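Local coordinates for protein C-glycoside 3-oxidase (Microbacterium trichothecenolyticum, PDB 7DVE) that oxidises the C3 hydroxyl of the sugar in C-glycosides such as isoorientin and mangiferin, using bound FAD and molecular oxygen, at residues Tyr104-Glu109 with Gln399-Leu404; Pro135-Arg140 with Phe335-Pro340; Glu152-Gly157 with Gly493-Val498; Gly162-Ala167 with Leu200-Arg205; Leu371-Asp376 with Ala410-Ala415. One frame throughout, in Å; residues are numbered along the deposited sequence.

Contact 1: Tyr104-Glu109 with Gln399-Leu404; sequences YQADGE and QLHYTL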
# COMPACT_ATOMS: atom_id res chain seq x y z
N TYR A 104 10.98 10.96 -13.38
CA TYR A 104 9.58 10.62 -13.21
C TYR A 104 8.78 10.75 -14.51
O TYR A 104 7.63 10.31 -14.55
CB TYR A 104 8.97 11.48 -12.10
CG TYR A 104 9.17 12.97 -12.28
CD1 TYR A 104 8.33 13.69 -13.11
CD2 TYR A 104 10.18 13.66 -11.62
CE1 TYR A 104 8.48 15.04 -13.29
CE2 TYR A 104 10.35 15.03 -11.80
CZ TYR A 104 9.48 15.71 -12.65
OH TYR A 104 9.59 17.06 -12.87
N GLN A 105 9.36 11.32 -15.56
CA GLN A 105 8.63 11.53 -16.81
C GLN A 105 9.63 11.63 -17.95
O GLN A 105 10.64 12.33 -17.84
CB GLN A 105 7.77 12.79 -16.76
CG GLN A 105 7.23 13.17 -18.13
CD GLN A 105 6.62 14.57 -18.17
OE1 GLN A 105 5.90 15.00 -17.25
NE2 GLN A 105 6.91 15.28 -19.25
N ALA A 106 9.34 10.93 -19.04
CA ALA A 106 10.14 10.94 -20.25
C ALA A 106 9.52 11.90 -21.25
O ALA A 106 8.35 12.25 -21.14
CB ALA A 106 10.23 9.52 -20.84
N ASP A 107 10.33 12.31 -22.23
CA ASP A 107 9.91 13.21 -23.30
C ASP A 107 8.60 12.76 -23.93
O ASP A 107 8.53 11.67 -24.50
CB ASP A 107 10.98 13.29 -24.41
CG ASP A 107 12.32 13.84 -23.92
OD1 ASP A 107 12.40 14.21 -22.74
OD2 ASP A 107 13.28 13.89 -24.74
N GLY A 108 7.60 13.63 -23.89
CA GLY A 108 6.38 13.36 -24.62
C GLY A 108 5.42 12.41 -23.93
O GLY A 108 4.40 12.05 -24.53
N GLU A 109 5.71 12.01 -22.70
CA GLU A 109 4.93 11.03 -21.95
C GLU A 109 4.24 11.70 -20.77
O GLU A 109 4.67 12.75 -20.29
CB GLU A 109 5.83 9.90 -21.44
CG GLU A 109 6.46 9.10 -22.58
CD GLU A 109 7.18 7.85 -22.12
OE1 GLU A 109 7.16 7.58 -20.91
OE2 GLU A 109 7.76 7.13 -22.98
N GLN A 399 14.03 5.61 -14.17
CA GLN A 399 13.36 6.38 -15.20
C GLN A 399 11.98 5.76 -15.35
O GLN A 399 11.85 4.54 -15.45
CB GLN A 399 14.13 6.37 -16.53
CG GLN A 399 13.35 6.99 -17.67
CD GLN A 399 13.13 8.48 -17.46
OE1 GLN A 399 14.07 9.20 -17.06
NE2 GLN A 399 11.91 8.97 -17.71
N LEU A 400 10.95 6.59 -15.28
CA LEU A 400 9.57 6.14 -15.33
C LEU A 400 9.02 6.39 -16.72
O LEU A 400 9.14 7.50 -17.25
CB LEU A 400 8.72 6.85 -14.27
CG LEU A 400 8.92 6.48 -12.78
CD1 LEU A 400 7.81 7.07 -11.91
CD2 LEU A 400 9.02 4.97 -12.59
N HIS A 401 8.44 5.35 -17.32
CA HIS A 401 7.79 5.45 -18.63
C HIS A 401 6.30 5.19 -18.43
O HIS A 401 5.92 4.12 -17.95
CB HIS A 401 8.38 4.44 -19.62
CG HIS A 401 9.80 4.70 -20.00
ND1 HIS A 401 10.14 5.49 -21.08
CD2 HIS A 401 10.97 4.21 -19.51
CE1 HIS A 401 11.46 5.52 -21.21
NE2 HIS A 401 11.98 4.75 -20.27
N TYR A 402 5.47 6.15 -18.82
CA TYR A 402 4.06 6.05 -18.48
C TYR A 402 3.24 6.89 -19.43
O TYR A 402 3.47 8.10 -19.57
CB TYR A 402 3.83 6.49 -17.05
CG TYR A 402 2.58 5.92 -16.43
CD1 TYR A 402 2.54 4.60 -15.99
CD2 TYR A 402 1.45 6.72 -16.26
CE1 TYR A 402 1.40 4.08 -15.40
CE2 TYR A 402 0.31 6.21 -15.68
CZ TYR A 402 0.29 4.90 -15.25
OH TYR A 402 -0.86 4.40 -14.66
N THR A 403 2.26 6.26 -20.07
CA THR A 403 1.40 6.91 -21.04
C THR A 403 -0.04 6.54 -20.73
O THR A 403 -0.35 5.40 -20.37
CB THR A 403 1.79 6.52 -22.50
OG1 THR A 403 1.86 5.08 -22.65
CG2 THR A 403 3.15 7.12 -22.86
N LEU A 404 -0.92 7.53 -20.84
CA LEU A 404 -2.36 7.33 -20.81
C LEU A 404 -2.84 7.00 -22.21
O LEU A 404 -2.61 7.77 -23.15
CB LEU A 404 -3.04 8.60 -20.30
CG LEU A 404 -2.77 9.00 -18.84
CD1 LEU A 404 -3.81 9.98 -18.30
CD2 LEU A 404 -2.67 7.78 -17.95
O HOH W 1 7.38 8.88 -18.55
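With CG beside its backbone N (chi1 -63°) and an extended chain beyond, E109 brings its carboxylate to the end of strand 396-401 at H401 and Y402; Q399 is bent at chi2 (66°), so that CD turns toward the loop and NE2 comes beside A106. The two oxygens of E109 have different partners. OE1 accepts from Y402 N at 3.0 Å, the donor lying 39° out of the carboxylate plane. OE2 lies in plane at the ring edge of H401 and takes a weak bond from ND1 at 3.5 Å. Nearer its backbone, E109 rests on a methyl, CG to T403 CG2 being 3.9 Å. L400 O takes Q399 NE2 at 3.2 Å, and that amide nitrogen lies 3.6 Å from A106 CB. A type II turn from A106 to E109 sets E109 facing the strand, with G108 at its positive-phi position. The contact thus packs the loop between strands 98-99 and 116-117 on strand 396-401, which pairs antiparallel with strand 382-386. Glutamate fits because it is long enough to reach a main-chain N-H beyond the strand and still meet a ring. Its carboxylate may favour a proton on ND1 of H401, though the bond is weak, while a water joins the segments, accepting from A106 N and donating to L400 O at 2.6 Å and to E109 OE1 at 2.7 Å.

Contact 2: Pro135-Arg140 with Phe335-Pro340; sequences PNDSER and FTDDMP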
# COMPACT_ATOMS: atom_id res chain seq x y z
N PRO A 135 -11.04 -6.88 -3.93
CA PRO A 135 -11.23 -6.70 -5.37
C PRO A 135 -12.54 -7.35 -5.81
O PRO A 135 -12.98 -8.35 -5.24
CB PRO A 135 -10.03 -7.41 -5.98
CG PRO A 135 -9.63 -8.44 -4.96
CD PRO A 135 -9.93 -7.81 -3.63
N ASN A 136 -13.15 -6.76 -6.83
CA ASN A 136 -14.40 -7.24 -7.40
C ASN A 136 -14.26 -7.45 -8.91
O ASN A 136 -13.43 -6.81 -9.56
CB ASN A 136 -15.53 -6.25 -7.09
CG ASN A 136 -16.92 -6.83 -7.36
OD1 ASN A 136 -17.11 -8.05 -7.40
ND2 ASN A 136 -17.90 -5.94 -7.50
N ASP A 137 -15.05 -8.36 -9.45
CA ASP A 137 -15.18 -8.58 -10.92
C ASP A 137 -13.78 -8.71 -11.54
O ASP A 137 -12.95 -9.47 -11.02
CB ASP A 137 -16.06 -7.46 -11.49
CG ASP A 137 -17.55 -7.65 -11.17
OD1 ASP A 137 -17.92 -8.63 -10.48
OD2 ASP A 137 -18.37 -6.81 -11.64
N SER A 138 -13.46 -7.98 -12.61
CA SER A 138 -12.20 -8.16 -13.34
C SER A 138 -10.96 -7.76 -12.55
O SER A 138 -9.86 -8.17 -12.93
CB SER A 138 -12.23 -7.37 -14.67
OG SER A 138 -12.25 -5.95 -14.43
N GLU A 139 -11.08 -7.01 -11.45
CA GLU A 139 -9.89 -6.83 -10.61
C GLU A 139 -9.39 -8.11 -9.96
O GLU A 139 -8.28 -8.10 -9.41
CB GLU A 139 -10.12 -5.82 -9.48
CG GLU A 139 -11.10 -4.71 -9.73
CD GLU A 139 -11.32 -3.89 -8.47
OE1 GLU A 139 -12.11 -4.33 -7.60
OE2 GLU A 139 -10.70 -2.83 -8.32
N ARG A 140 -10.19 -9.17 -9.93
CA ARG A 140 -9.85 -10.35 -9.15
C ARG A 140 -8.93 -11.26 -9.93
O ARG A 140 -9.12 -11.48 -11.14
CB ARG A 140 -11.12 -11.11 -8.74
CG ARG A 140 -12.01 -10.30 -7.79
CD ARG A 140 -13.27 -11.05 -7.39
NE ARG A 140 -13.01 -12.25 -6.61
CZ ARG A 140 -13.06 -12.33 -5.29
NH1 ARG A 140 -13.22 -11.26 -4.53
NH2 ARG A 140 -12.97 -13.53 -4.70
N PHE A 335 -16.29 -0.95 -6.94
CA PHE A 335 -16.02 -1.25 -8.34
C PHE A 335 -16.94 -2.37 -8.87
O PHE A 335 -17.14 -3.39 -8.21
CB PHE A 335 -14.55 -1.67 -8.46
CG PHE A 335 -14.13 -2.09 -9.85
CD1 PHE A 335 -14.41 -3.38 -10.33
CD2 PHE A 335 -13.43 -1.21 -10.67
CE1 PHE A 335 -14.01 -3.76 -11.61
CE2 PHE A 335 -13.02 -1.59 -11.95
CZ PHE A 335 -13.32 -2.87 -12.42
N THR A 336 -17.46 -2.17 -10.08
CA THR A 336 -18.06 -3.24 -10.89
C THR A 336 -17.60 -3.09 -12.34
O THR A 336 -17.28 -1.99 -12.80
CB THR A 336 -19.60 -3.22 -10.87
OG1 THR A 336 -20.09 -2.00 -11.43
CG2 THR A 336 -20.14 -3.39 -9.44
N ASP A 337 -17.55 -4.22 -13.06
CA ASP A 337 -17.14 -4.19 -14.46
C ASP A 337 -17.91 -3.14 -15.25
O ASP A 337 -17.34 -2.45 -16.11
CB ASP A 337 -17.34 -5.57 -15.10
CG ASP A 337 -16.19 -6.52 -14.83
OD1 ASP A 337 -15.22 -6.09 -14.18
OD2 ASP A 337 -16.24 -7.69 -15.24
N ASP A 338 -19.20 -3.00 -14.95
CA ASP A 338 -20.07 -2.03 -15.62
C ASP A 338 -19.80 -0.59 -15.17
O ASP A 338 -20.06 0.35 -15.94
CB ASP A 338 -21.52 -2.40 -15.33
CG ASP A 338 -21.75 -3.92 -15.22
OD1 ASP A 338 -21.63 -4.65 -16.25
OD2 ASP A 338 -21.98 -4.41 -14.08
N MET A 339 -19.31 -0.39 -13.94
CA MET A 339 -19.04 0.94 -13.38
C MET A 339 -17.63 0.95 -12.79
O MET A 339 -17.47 0.92 -11.56
CB MET A 339 -20.06 1.31 -12.30
CG MET A 339 -21.42 1.80 -12.76
SD MET A 339 -21.28 3.14 -13.93
CE MET A 339 -20.97 4.49 -12.77
N PRO A 340 -16.60 1.00 -13.63
CA PRO A 340 -15.26 0.54 -13.21
C PRO A 340 -14.44 1.59 -12.45
O PRO A 340 -13.31 1.92 -12.83
CB PRO A 340 -14.62 0.12 -14.54
CG PRO A 340 -15.25 0.99 -15.55
CD PRO A 340 -16.66 1.28 -15.08
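The type I turn from T336 to M339, in the connection between antiparallel strands 330-333 and 341-347, meets a loop whose S138 and E139 form a short 3-10 turn. D337 reaches across with OD1, which accepts from both S138 N and S138 OG at 3.0 Å, the two donors coming from opposite faces of the carboxylate plane. In return D137 OD2 takes D337 N at 3.1 Å through its anti lone pair, in a nearly straight bond (176°). N136, its CG anti to the backbone N (chi1 -167°), sends ND2 to F335 O at 2.8 Å, the donor lying nearly along the C=O axis. Beside these polar links the F335 ring carries E139 on one face: CG lies 3.7 Å from the ring centroid, a CH-pi contact, and the carboxylate is stacked 12° from the ring plane. That buried carboxylate is well supplied with donors, since OE1 takes N136 N at 2.8 Å and OE2 takes A486 N and C487 N. Aspartates suit this solvent-facing side, where D137 and D337 each find main-chain N-H groups despite their like charges. Here reciprocal side-chain-to-backbone bonds dock the loop on the connection between two strands of the antiparallel sheet.

Contact 3: Glu152-Gly157 with Gly493-Val498; sequences ELLSEG and GVALAV
L153 of helix 149-161 and A495 of helix 490-510 meet where the two helices cross, their segment axes 7.9 Å apart at 108°. This is close helix-to-helix packing, and the small residues A495 and G157 allow it. Among the apolar side-chain contacts, L153 CB lies 3.8 Å from A495 CB, and L153 CD2 runs past V498 CG1 at 3.9 Å, the two chains pointing in opposite directions. The first torsion of V498 (chi1 173°) puts CG1 anti to its backbone N, on the side where L153 and E156 CB approach. L154 points away from the partner at its root, yet its CD2 comes back to A495 CB at 4.2 Å.

A second kind of contact is side chain against backbone. A495 CB lies 3.5 Å from L153 O, and L153 CD1 covers A495 O at 3.7 Å. An alanine in place of L153 would remove CG and both methyls and would probably leave a gap beside V498 CG1 and A495 O, with V498 freer to shift.

Charges stay at the margin: E156 pairs with R159 of its own helix, while E152 forms a salt bridge to R502, tying the two helices a little farther along. The side chain of V494 lies about 7 Å from the bound FAD, so the crossing is near the cofactor. Glycine suits position 157 because a side chain there would point at helix 490-510, its first carbon tight against V494 CG1, which already lies 3.8 Å from G157 CA.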
# COMPACT_ATOMS: atom_id res chain seq x y z
N GLU A 152 -10.13 -17.15 0.89
CA GLU A 152 -9.41 -17.52 2.11
C GLU A 152 -8.18 -16.63 2.33
O GLU A 152 -7.91 -16.22 3.47
CB GLU A 152 -9.04 -19.01 2.07
CG GLU A 152 -7.97 -19.41 3.08
CD GLU A 152 -7.44 -20.81 2.86
OE1 GLU A 152 -8.14 -21.77 3.23
OE2 GLU A 152 -6.33 -20.96 2.31
N LEU A 153 -7.44 -16.29 1.27
CA LEU A 153 -6.30 -15.40 1.45
C LEU A 153 -6.74 -14.00 1.87
O LEU A 153 -6.09 -13.35 2.70
CB LEU A 153 -5.47 -15.32 0.17
CG LEU A 153 -4.83 -16.65 -0.23
CD1 LEU A 153 -3.97 -16.45 -1.48
CD2 LEU A 153 -4.02 -17.22 0.93
N LEU A 154 -7.83 -13.49 1.29
CA LEU A 154 -8.28 -12.16 1.68
C LEU A 154 -8.78 -12.15 3.13
O LEU A 154 -8.53 -11.19 3.87
CB LEU A 154 -9.36 -11.66 0.73
CG LEU A 154 -8.97 -11.46 -0.73
CD1 LEU A 154 -10.21 -11.56 -1.59
CD2 LEU A 154 -8.28 -10.09 -0.95
N SER A 155 -9.47 -13.22 3.56
CA SER A 155 -9.84 -13.34 4.97
C SER A 155 -8.60 -13.32 5.86
O SER A 155 -8.57 -12.61 6.87
CB SER A 155 -10.64 -14.62 5.22
OG SER A 155 -11.92 -14.53 4.62
N GLU A 156 -7.57 -14.08 5.49
CA GLU A 156 -6.34 -14.06 6.27
C GLU A 156 -5.70 -12.67 6.31
O GLU A 156 -5.20 -12.24 7.35
CB GLU A 156 -5.38 -15.11 5.73
CG GLU A 156 -5.66 -16.47 6.31
CD GLU A 156 -5.32 -16.56 7.78
OE1 GLU A 156 -6.18 -16.24 8.64
OE2 GLU A 156 -4.17 -16.97 8.06
N GLY A 157 -5.72 -11.94 5.19
CA GLY A 157 -5.17 -10.59 5.20
C GLY A 157 -5.96 -9.63 6.07
O GLY A 157 -5.38 -8.77 6.75
N GLY A 493 -2.29 -7.23 -1.82
CA GLY A 493 -0.86 -7.53 -1.69
C GLY A 493 -0.55 -8.38 -0.47
O GLY A 493 0.21 -9.35 -0.56
N VAL A 494 -1.15 -8.05 0.68
CA VAL A 494 -0.97 -8.84 1.89
C VAL A 494 -1.51 -10.27 1.70
O VAL A 494 -0.87 -11.24 2.13
CB VAL A 494 -1.61 -8.12 3.09
CG1 VAL A 494 -1.85 -9.09 4.27
CG2 VAL A 494 -0.71 -6.95 3.53
N ALA A 495 -2.67 -10.43 1.04
CA ALA A 495 -3.21 -11.77 0.77
C ALA A 495 -2.24 -12.63 -0.05
O ALA A 495 -2.01 -13.82 0.25
CB ALA A 495 -4.55 -11.64 0.06
N LEU A 496 -1.68 -12.04 -1.12
CA LEU A 496 -0.71 -12.79 -1.92
C LEU A 496 0.53 -13.10 -1.09
O LEU A 496 1.09 -14.21 -1.18
CB LEU A 496 -0.36 -12.04 -3.20
CG LEU A 496 -1.58 -11.57 -3.99
CD1 LEU A 496 -1.15 -10.67 -5.14
CD2 LEU A 496 -2.34 -12.78 -4.51
N ALA A 497 0.93 -12.17 -0.21
CA ALA A 497 2.03 -12.44 0.72
C ALA A 497 1.70 -13.62 1.63
O ALA A 497 2.59 -14.42 1.97
CB ALA A 497 2.33 -11.19 1.55
N VAL A 498 0.43 -13.75 2.03
CA VAL A 498 0.01 -14.88 2.86
C VAL A 498 0.28 -16.19 2.14
O VAL A 498 0.83 -17.15 2.72
CB VAL A 498 -1.48 -14.76 3.24
CG1 VAL A 498 -1.92 -16.00 3.95
CG2 VAL A 498 -1.74 -13.49 4.06

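Contact 4: Gly162-Ala167 with Leu200-Arg205; sequences GVTTDA and LAVHRR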
# COMPACT_ATOMS: atom_id res chain seq x y z
N GLY A 162 -6.28 -6.57 11.04
CA GLY A 162 -7.31 -6.22 12.01
C GLY A 162 -8.36 -5.33 11.38
O GLY A 162 -8.69 -4.27 11.92
N VAL A 163 -8.85 -5.74 10.22
CA VAL A 163 -9.74 -4.91 9.41
C VAL A 163 -11.14 -4.95 9.99
O VAL A 163 -11.65 -6.03 10.31
CB VAL A 163 -9.77 -5.40 7.95
CG1 VAL A 163 -11.05 -4.90 7.27
CG2 VAL A 163 -8.54 -4.94 7.22
N THR A 164 -11.77 -3.80 10.12
CA THR A 164 -13.13 -3.76 10.63
C THR A 164 -13.94 -2.73 9.88
O THR A 164 -13.41 -1.74 9.38
CB THR A 164 -13.17 -3.44 12.12
OG1 THR A 164 -14.53 -3.29 12.53
CG2 THR A 164 -12.42 -2.13 12.37
N THR A 165 -15.25 -2.98 9.80
CA THR A 165 -16.19 -2.04 9.18
C THR A 165 -16.93 -1.17 10.19
O THR A 165 -17.59 -0.21 9.79
CB THR A 165 -17.23 -2.81 8.34
OG1 THR A 165 -17.98 -3.67 9.21
CG2 THR A 165 -16.57 -3.65 7.25
N ASP A 166 -16.85 -1.48 11.49
CA ASP A 166 -17.75 -0.94 12.50
C ASP A 166 -17.13 0.18 13.33
O ASP A 166 -17.83 0.73 14.18
CB ASP A 166 -18.21 -2.06 13.45
CG ASP A 166 -18.90 -3.19 12.72
OD1 ASP A 166 -19.56 -2.92 11.69
OD2 ASP A 166 -18.77 -4.35 13.16
N ALA A 167 -15.88 0.54 13.08
CA ALA A 167 -15.15 1.44 13.97
C ALA A 167 -15.89 2.76 14.21
O ALA A 167 -15.78 3.34 15.30
CB ALA A 167 -13.76 1.73 13.39
N LEU A 200 -11.80 -1.15 7.15
CA LEU A 200 -10.68 -0.28 7.49
C LEU A 200 -9.67 -0.99 8.39
O LEU A 200 -10.05 -1.69 9.33
CB LEU A 200 -11.15 1.01 8.21
CG LEU A 200 -11.93 2.09 7.46
CD1 LEU A 200 -12.48 3.14 8.46
CD2 LEU A 200 -11.07 2.78 6.32
N ALA A 201 -8.39 -0.75 8.12
CA ALA A 201 -7.32 -1.31 8.94
C ALA A 201 -7.09 -0.33 10.08
O ALA A 201 -6.25 0.57 10.01
CB ALA A 201 -6.06 -1.52 8.11
N VAL A 202 -7.88 -0.49 11.15
CA VAL A 202 -7.95 0.48 12.23
C VAL A 202 -8.16 -0.28 13.53
O VAL A 202 -8.72 -1.38 13.52
CB VAL A 202 -9.08 1.52 11.97
CG1 VAL A 202 -10.45 0.92 12.32
CG2 VAL A 202 -8.86 2.72 12.79
N HIS A 203 -7.71 0.30 14.64
CA HIS A 203 -7.96 -0.28 15.96
C HIS A 203 -8.04 0.84 16.99
O HIS A 203 -7.66 1.99 16.73
CB HIS A 203 -6.87 -1.28 16.37
CG HIS A 203 -5.52 -0.66 16.56
ND1 HIS A 203 -4.64 -0.47 15.52
CD2 HIS A 203 -4.93 -0.14 17.65
CE1 HIS A 203 -3.54 0.12 15.97
NE2 HIS A 203 -3.70 0.34 17.26
N ARG A 204 -8.51 0.49 18.17
CA ARG A 204 -8.55 1.41 19.29
C ARG A 204 -7.33 1.22 20.17
O ARG A 204 -6.92 0.10 20.47
CB ARG A 204 -9.82 1.20 20.12
CG ARG A 204 -11.08 1.43 19.33
CD ARG A 204 -12.15 2.13 20.13
NE ARG A 204 -13.24 2.52 19.23
CZ ARG A 204 -13.64 3.76 19.02
NH1 ARG A 204 -13.11 4.78 19.68
NH2 ARG A 204 -14.59 3.99 18.13
N ARG A 205 -6.74 2.33 20.58
CA ARG A 205 -5.68 2.25 21.56
C ARG A 205 -6.28 1.90 22.91
O ARG A 205 -7.41 2.28 23.23
CB ARG A 205 -4.92 3.58 21.60
CG ARG A 205 -4.24 3.92 20.26
CD ARG A 205 -3.99 5.43 20.13
NE ARG A 205 -3.35 5.94 21.34
CZ ARG A 205 -2.08 5.74 21.65
NH1 ARG A 205 -1.25 5.13 20.81
NH2 ARG A 205 -1.62 6.16 22.82
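L200 O is approached by two groups of the opposing strand: T164 N, in a hydrogen bond of 2.8 Å, and V163 CA, in a CA-H...O contact of 3.2 Å. The return bond from L200 N to T164 O is also 2.8 Å, which makes T164 and L200 an antiparallel hydrogen-bonded pair. V163 and A201 lie on one face, T164 and L200 on the other. V163 CG2 looks toward A201 CB, a loose contact at 4.3 Å; T164 CG2 and, from beyond the strand, A167 CB each meet V202 CG1 at 3.6 Å. With T164 OG1 anti to the backbone N (chi1 174°), CG2 stands between the backbone N and the carbonyl carbon, facing V202, while OG1 accepts D166 N at 3.1 Å in an ST turn. Threonine thus serves both turn and apolar contact, and an alanine here would probably leave D166 N without its mate and V202 CG1 with less cover. Toward solvent R204, whose NH1 forms a salt bridge to E326, gives a weak bond from NH2 to A167 O. The L200 side chain lies about 6 Å from the bound FAD, beside FAD-binding A131. G162 closes helix 149-161 in a Schellman motif, where its positive phi suits glycine. Strand 163-164 follows directly and edges strand 196-204, which also runs antiparallel to strands 210-212 and 330-333; L210 of the former packs on both A167 and V202.

Contact 5: Leu371-Asp376 with Ala410-Ala415; sequences LFCAKD and ATIDRA
C373 SG sits among three residues of helix 406-424: A415 CB at 3.7 Å, T411 O at 3.9 Å and I412 CG1 at 4.0 Å. Its first torsion (chi1 -64°) sets SG anti to the carbonyl carbon and over the helix. To one side L371 lays CD2 against A415, 3.5 Å from A415 O and 4.1 Å from A415 CB. To the other, T411 CG2 meets C373 CB at 4.1 Å, while a water accepts from A374 N at 2.7 Å and is also hydrogen-bonded to T411 OG1. Alanine and cysteine are compact enough for this near-antiparallel packing of strand segment on helix, the axes 8.7 Å apart and 167° from parallel.

One step out, the backbone of strand 366-373 is fixed by bonds from L371 to I301 and from C373 to A299, and F341 and I301 pack on A415 from the sheet. F372 points away from the helix, and its ring meets that of H444, the inferred proton acceptor. Beyond the strand, K375 pairs with D408 near the start of the same helix. The interface is mainly apolar, its direct contacts van der Waals, some to main-chain carbonyls, and water carries the polar link at its edge.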
# COMPACT_ATOMS: atom_id res chain seq x y z
N LEU A 371 -12.54 8.97 -6.38
CA LEU A 371 -12.74 7.89 -7.32
C LEU A 371 -11.41 7.50 -7.96
O LEU A 371 -10.59 8.36 -8.27
CB LEU A 371 -13.77 8.25 -8.40
CG LEU A 371 -15.16 7.59 -8.29
CD1 LEU A 371 -15.92 8.03 -7.03
CD2 LEU A 371 -15.98 7.81 -9.58
N PHE A 372 -11.22 6.20 -8.16
CA PHE A 372 -9.99 5.64 -8.68
C PHE A 372 -10.32 4.80 -9.89
O PHE A 372 -11.25 3.98 -9.85
CB PHE A 372 -9.29 4.75 -7.64
CG PHE A 372 -8.85 5.47 -6.40
CD1 PHE A 372 -9.79 5.86 -5.44
CD2 PHE A 372 -7.51 5.76 -6.18
CE1 PHE A 372 -9.41 6.55 -4.27
CE2 PHE A 372 -7.12 6.42 -5.01
CZ PHE A 372 -8.08 6.82 -4.05
N CYS A 373 -9.53 4.99 -10.95
CA CYS A 373 -9.67 4.28 -12.21
C CYS A 373 -8.72 3.09 -12.28
O CYS A 373 -7.64 3.09 -11.68
CB CYS A 373 -9.38 5.22 -13.37
SG CYS A 373 -10.55 6.53 -13.48
N ALA A 374 -9.14 2.08 -13.04
CA ALA A 374 -8.26 0.99 -13.45
C ALA A 374 -7.45 1.42 -14.68
O ALA A 374 -7.96 2.12 -15.56
CB ALA A 374 -9.07 -0.26 -13.77
N LYS A 375 -6.19 1.01 -14.73
CA LYS A 375 -5.31 1.39 -15.82
C LYS A 375 -5.47 0.44 -17.00
O LYS A 375 -5.68 -0.77 -16.82
CB LYS A 375 -3.85 1.38 -15.35
CG LYS A 375 -2.84 1.93 -16.39
CD LYS A 375 -3.14 3.35 -16.86
CE LYS A 375 -2.00 3.91 -17.77
NZ LYS A 375 -1.88 3.24 -19.12
N ASP A 376 -5.42 0.99 -18.21
CA ASP A 376 -5.19 0.20 -19.41
C ASP A 376 -3.75 -0.27 -19.39
O ASP A 376 -2.83 0.51 -19.65
CB ASP A 376 -5.48 1.06 -20.64
CG ASP A 376 -5.23 0.32 -21.95
OD1 ASP A 376 -4.61 -0.76 -21.95
OD2 ASP A 376 -5.67 0.83 -23.00
N ALA A 410 -10.97 8.10 -21.60
CA ALA A 410 -12.40 7.82 -21.58
C ALA A 410 -12.87 7.40 -20.18
O ALA A 410 -13.89 7.89 -19.68
CB ALA A 410 -12.72 6.74 -22.62
N THR A 411 -12.14 6.49 -19.53
CA THR A 411 -12.59 6.06 -18.20
C THR A 411 -12.43 7.17 -17.16
O THR A 411 -13.23 7.26 -16.22
CB THR A 411 -11.88 4.78 -17.74
OG1 THR A 411 -12.56 4.25 -16.60
CG2 THR A 411 -10.46 5.06 -17.29
N ILE A 412 -11.42 8.02 -17.31
CA ILE A 412 -11.25 9.15 -16.40
C ILE A 412 -12.41 10.13 -16.54
O ILE A 412 -12.95 10.64 -15.54
CB ILE A 412 -9.88 9.81 -16.65
CG1 ILE A 412 -8.76 8.88 -16.15
CG2 ILE A 412 -9.80 11.21 -16.01
CD1 ILE A 412 -7.37 9.38 -16.46
N ASP A 413 -12.84 10.41 -17.77
CA ASP A 413 -13.99 11.28 -17.98
C ASP A 413 -15.24 10.71 -17.33
O ASP A 413 -16.02 11.43 -16.68
CB ASP A 413 -14.19 11.51 -19.48
CG ASP A 413 -13.13 12.45 -20.07
OD1 ASP A 413 -12.33 13.02 -19.30
OD2 ASP A 413 -13.08 12.61 -21.31
N ARG A 414 -15.46 9.40 -17.49
CA ARG A 414 -16.54 8.74 -16.76
C ARG A 414 -16.41 8.98 -15.26
O ARG A 414 -17.38 9.38 -14.60
CB ARG A 414 -16.55 7.24 -17.08
CG ARG A 414 -17.04 6.89 -18.47
CD ARG A 414 -17.21 5.37 -18.68
NE ARG A 414 -18.29 4.80 -17.89
CZ ARG A 414 -18.49 3.50 -17.71
NH1 ARG A 414 -17.67 2.59 -18.23
NH2 ARG A 414 -19.53 3.09 -16.99
N ALA A 415 -15.23 8.75 -14.70
CA ALA A 415 -15.07 8.92 -13.26
C ALA A 415 -15.41 10.35 -12.83
O ALA A 415 -16.00 10.56 -11.76
CB ALA A 415 -13.64 8.55 -12.85
O HOH W 2 -11.37 2.21 -14.64

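Contact 3 is buried near the cofactor and contact 5 is buried between strand 366-373 and helix 406-424; both depend on small or apolar residues and lack direct hydrogen bonds between their segments. Contacts 1, 2 and 4 are only partly buried: carboxylates do much of the joining in contacts 1 and 2, with a water added in contact 1, and strand-to-strand main-chain bonds do it in contact 4. Contacts 4 and 5 reach the same antiparallel sheet at places some distance apart. Neighbours are tied directly: T403 O of contact 1 to K375 NZ of contact 5, D338 O of contact 2 to R414 NH2 of contact 5, and P135 of contact 2 against L154 of contact 3.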